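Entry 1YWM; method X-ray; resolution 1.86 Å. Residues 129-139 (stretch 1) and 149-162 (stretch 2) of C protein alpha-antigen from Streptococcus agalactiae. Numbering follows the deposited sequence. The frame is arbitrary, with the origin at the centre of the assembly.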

# COMPACT_ATOMS: atom_id res chain seq x y z
N LYS A 129 -3.72 -7.80 12.94
CA LYS A 129 -2.75 -8.45 13.83
C LYS A 129 -2.05 -7.44 14.74
O LYS A 129 -1.85 -7.67 15.95
N ILE A 130 -1.62 -6.34 14.15
CA ILE A 130 -0.98 -5.30 14.93
C ILE A 130 -1.89 -4.80 16.04
O ILE A 130 -1.43 -4.61 17.17
N GLU A 131 -3.18 -4.58 15.74
CA GLU A 131 -4.11 -4.07 16.76
C GLU A 131 -4.36 -5.12 17.85
O GLU A 131 -4.50 -4.77 19.02
N GLU A 132 -4.36 -6.38 17.46
CA GLU A 132 -4.54 -7.47 18.44
C GLU A 132 -3.36 -7.55 19.42
O GLU A 132 -3.57 -7.70 20.65
N VAL A 133 -2.14 -7.41 18.90
CA VAL A 133 -0.95 -7.44 19.77
C VAL A 133 -0.91 -6.18 20.64
O VAL A 133 -0.54 -6.23 21.81
N ARG A 134 -1.27 -5.04 20.06
CA ARG A 134 -1.34 -3.80 20.81
C ARG A 134 -2.29 -3.96 22.01
O ARG A 134 -1.97 -3.57 23.15
N THR A 135 -3.46 -4.54 21.74
CA THR A 135 -4.48 -4.69 22.78
C THR A 135 -3.93 -5.62 23.88
O THR A 135 -4.02 -5.32 25.07
N ASN A 136 -3.36 -6.73 23.46
CA ASN A 136 -2.72 -7.65 24.39
C ASN A 136 -1.63 -6.96 25.22
O ASN A 136 -1.62 -7.06 26.46
N ALA A 137 -0.71 -6.26 24.54
CA ALA A 137 0.43 -5.63 25.20
C ALA A 137 -0.02 -4.62 26.27
O ALA A 137 0.68 -4.44 27.26
N ASN A 138 -1.17 -3.99 26.07
CA ASN A 138 -1.68 -2.98 27.00
C ASN A 138 -2.28 -3.53 28.29
O ASN A 138 -2.57 -2.78 29.22
N ASP A 139 -2.38 -4.85 28.37
CA ASP A 139 -2.86 -5.50 29.60
C ASP A 139 -1.83 -5.23 30.74
O ASP A 139 -0.65 -5.53 30.57
N GLU A 149 8.73 -2.20 24.71
CA GLU A 149 9.54 -2.74 23.63
C GLU A 149 8.66 -3.27 22.52
O GLU A 149 8.94 -3.06 21.33
N VAL A 150 7.58 -3.96 22.89
CA VAL A 150 6.66 -4.51 21.91
C VAL A 150 5.94 -3.37 21.14
O VAL A 150 5.89 -3.37 19.89
N LEU A 151 5.44 -2.38 21.87
CA LEU A 151 4.75 -1.27 21.18
C LEU A 151 5.67 -0.49 20.27
O LEU A 151 5.24 0.05 19.21
N THR A 152 6.94 -0.39 20.66
CA THR A 152 7.91 0.32 19.82
C THR A 152 8.04 -0.38 18.46
O THR A 152 8.11 0.27 17.39
N GLY A 153 8.11 -1.70 18.49
CA GLY A 153 8.24 -2.48 17.26
C GLY A 153 6.98 -2.39 16.41
O GLY A 153 7.04 -2.25 15.16
N LEU A 154 5.83 -2.49 17.05
CA LEU A 154 4.58 -2.30 16.32
C LEU A 154 4.48 -0.90 15.67
O LEU A 154 3.99 -0.78 14.54
N ASP A 155 4.86 0.15 16.41
CA ASP A 155 4.85 1.50 15.87
C ASP A 155 5.75 1.67 14.66
O ASP A 155 5.39 2.37 13.71
N THR A 156 6.90 1.03 14.69
CA THR A 156 7.84 1.08 13.57
C THR A 156 7.22 0.46 12.30
O THR A 156 7.25 1.05 11.19
N ILE A 157 6.64 -0.72 12.47
CA ILE A 157 5.94 -1.39 11.38
C ILE A 157 4.75 -0.57 10.88
O ILE A 157 4.53 -0.43 9.66
N LYS A 158 3.95 -0.04 11.80
CA LYS A 158 2.75 0.70 11.39
C LYS A 158 3.13 1.97 10.61
O LYS A 158 2.53 2.28 9.59
N THR A 159 4.13 2.69 11.10
CA THR A 159 4.62 3.88 10.37
C THR A 159 5.07 3.54 8.94
O THR A 159 4.74 4.24 7.97
N ASP A 160 5.77 2.42 8.82
CA ASP A 160 6.30 1.92 7.56
C ASP A 160 5.17 1.60 6.55
O ASP A 160 5.18 2.11 5.42
N ILE A 161 4.16 0.84 6.97
CA ILE A 161 3.09 0.48 6.06
C ILE A 161 2.15 1.66 5.80
O ILE A 161 1.49 1.69 4.76
N ASP A 162 2.11 2.64 6.70
CA ASP A 162 1.27 3.81 6.48
C ASP A 162 1.88 4.67 5.38
O ASP A 162 1.18 5.31 4.61

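The apolar centre of the contact is built around L154, which points toward the first helix in the mt rotamer (chi1 -60°, chi2 -179°). The helix that carries I130 to R134 and the helix of 149-162 run nearly antiparallel at 160°, their axes approaching to 10.0 Å, so that a residue early in the first meets residues late in the second. CD1 of L154 reaches the first helix where successive turns meet, lying 3.8 Å from CG1 of V133, 3.8 Å from the backbone O of I130 and 3.7 Å from the backbone N of R134. Those last two atoms are already paired in the helix, R134 N donating to I130 O at 2.9 Å, so a methyl group can rest against them without leaving a polar atom unsatisfied.

I130 also points inward, with chi1 m and chi2 t, and has the largest area covered by the opposing stretch. Its CG2 lies 4.3 Å from CB of L154, while its extended CD1 runs on to CG2 of I157 at 3.8 Å and CD1 of I161 at 4.2 Å. Spacings of three and four residues bring L154, I157 and I161 back to one face of their helix, so all three point toward the first helix, and I130 touches each of them. I157 is again mt, whereas I161 takes chi1 p with chi2 t.

Toward the other end of the contact, V133, V150 and A137 carry smaller side chains. V133 and V150, both t, meet through their CG1 atoms at 3.7 Å; each is compact and buried, and branching at CB places a methyl directly in the gap. A137 offers a single methyl, whose CB lies 4.2 Å from CG1 of V150 and 4.0 Å from CD2 of L151. L151 starts sideways, but its mt rotamer carries its end inward, and CD2 also meets the aliphatic CG of R134 at 3.9 Å. Beyond it, OD1 of N138 comes within 3.9 Å of CD1 of L151 at the more exposed margin.

R134 joins the apolar centre to the polar edge. Its CA-to-CB bond points sideways, yet the side chain, with chi1 and chi2 t and chi3 m, turns its end inward and sits as a knob among L151, L154, D155 and K158. Arginine suits this position because its methylenes can pack against leucine while its guanidinium stays available to charged partners. NH2 forms a salt bridge with OD2 of D155 at 3.0 Å, and NH1 adds a weak hydrogen bond to the same oxygen at 3.3 Å. D155 starts away from the first helix, but its m rotamer brings the carboxylate back to the edge of the guanidinium. Within its own helix, R134 NE makes a weak, salt-bridging hydrogen bond to OE1 of E131 at 3.5 Å.

K158 contributes its aliphatic base, with CB 4.4 Å from NH1 of R134. Its CA-to-CB bond points toward the first helix, with chi1 t and chi2, at 92°, between wells. Its end leads away, and NZ forms a salt bridge with OD1 of D162 at 2.9 Å.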

# COMPACT_ATOMS: atom_id res chain seq x y z
CB LYS A 129 -1.73 -9.26 13.03
CG LYS A 129 -0.88 -10.19 13.87
CD LYS A 129 -1.76 -11.27 14.56
CE LYS A 129 -0.94 -12.39 15.19
NZ LYS A 129 0.12 -11.88 16.11
CB ILE A 130 -0.51 -4.12 14.03
CG1 ILE A 130 0.73 -4.53 13.21
CG2 ILE A 130 -0.20 -2.88 14.93
CD1 ILE A 130 1.07 -3.50 12.06
CB GLU A 131 -5.46 -3.61 16.15
CG GLU A 131 -5.34 -2.32 15.31
CD GLU A 131 -4.57 -1.20 16.02
OE1 GLU A 131 -3.59 -0.66 15.43
OE2 GLU A 131 -4.95 -0.88 17.18
CB GLU A 132 -4.77 -8.80 17.74
CG GLU A 132 -6.07 -8.80 16.92
CD GLU A 132 -6.17 -9.93 15.92
OE1 GLU A 132 -7.24 -10.07 15.31
OE2 GLU A 132 -5.17 -10.67 15.72
CB VAL A 133 0.36 -7.63 18.97
CG1 VAL A 133 1.61 -7.57 19.88
CG2 VAL A 133 0.31 -8.95 18.17
CB ARG A 134 -1.89 -2.68 19.90
CG ARG A 134 -1.63 -1.28 20.36
CD ARG A 134 -2.10 -0.19 19.36
NE ARG A 134 -1.37 -0.21 18.07
CZ ARG A 134 -0.15 0.33 17.89
NH1 ARG A 134 0.47 0.32 16.70
NH2 ARG A 134 0.46 0.89 18.91
CB THR A 135 -5.78 -5.27 22.17
OG1 THR A 135 -6.41 -4.26 21.37
CG2 THR A 135 -6.81 -5.53 23.27
CB ASN A 136 -2.16 -8.84 23.61
CG ASN A 136 -1.58 -9.91 24.51
OD1 ASN A 136 -1.89 -9.98 25.70
ND2 ASN A 136 -0.77 -10.78 23.94
CB ALA A 137 1.38 -4.93 24.15
CB ASN A 138 -2.62 -1.99 26.27
CG ASN A 138 -1.82 -0.94 25.49
OD1 ASN A 138 -0.88 -0.35 26.03
ND2 ASN A 138 -2.17 -0.72 24.24
CB ASP A 139 -2.97 -6.98 29.32
CG ASP A 139 -3.76 -7.70 30.39
OD1 ASP A 139 -3.43 -7.51 31.59
OD2 ASP A 139 -4.70 -8.46 30.12
CB GLU A 149 10.48 -3.85 24.15
CG GLU A 149 11.26 -4.56 23.05
CD GLU A 149 12.17 -5.66 23.60
OE1 GLU A 149 13.04 -6.15 22.84
OE2 GLU A 149 12.01 -6.05 24.78
CB VAL A 150 5.66 -5.50 22.53
CG1 VAL A 150 4.49 -5.86 21.53
CG2 VAL A 150 6.41 -6.79 22.99
CB LEU A 151 4.12 -0.33 22.22
CG LEU A 151 2.96 -0.99 22.99
CD1 LEU A 151 2.35 0.05 23.93
CD2 LEU A 151 1.89 -1.55 22.08
CB THR A 152 9.32 0.32 20.55
OG1 THR A 152 9.31 1.27 21.63
CG2 THR A 152 10.42 0.86 19.61
CB LEU A 154 3.37 -2.51 17.24
CG LEU A 154 3.25 -3.91 17.89
CD1 LEU A 154 1.96 -3.92 18.73
CD2 LEU A 154 3.21 -5.06 16.87
CB ASP A 155 5.21 2.54 16.93
CG ASP A 155 4.18 2.61 18.02
OD1 ASP A 155 4.48 3.25 19.06
OD2 ASP A 155 3.06 2.05 17.93
CB THR A 156 9.16 0.39 13.98
OG1 THR A 156 9.79 1.16 15.02
CG2 THR A 156 10.15 0.36 12.82
CB ILE A 157 5.49 -2.81 11.82
CG1 ILE A 157 6.74 -3.70 12.04
CG2 ILE A 157 4.60 -3.42 10.72
CD1 ILE A 157 6.51 -5.09 12.68
CB LYS A 158 1.87 1.01 12.61
CG LYS A 158 0.71 2.02 12.36
CD LYS A 158 -0.57 1.33 11.96
CE LYS A 158 -1.86 2.20 12.21
NZ LYS A 158 -1.73 3.69 12.04
CB THR A 159 5.76 4.53 11.19
OG1 THR A 159 5.20 5.02 12.42
CG2 THR A 159 6.28 5.80 10.50
CB ASP A 160 7.17 0.71 7.87
CG ASP A 160 7.88 0.15 6.64
OD1 ASP A 160 8.05 0.86 5.63
OD2 ASP A 160 8.30 -1.01 6.61
CB ILE A 161 2.33 -0.80 6.48
CG1 ILE A 161 1.60 -0.62 7.83
CG2 ILE A 161 3.30 -2.04 6.44
CD1 ILE A 161 0.70 -1.84 8.20
CB ASP A 162 1.11 4.66 7.75
CG ASP A 162 0.09 4.09 8.72
OD1 ASP A 162 0.04 4.54 9.88
OD2 ASP A 162 -0.70 3.19 8.39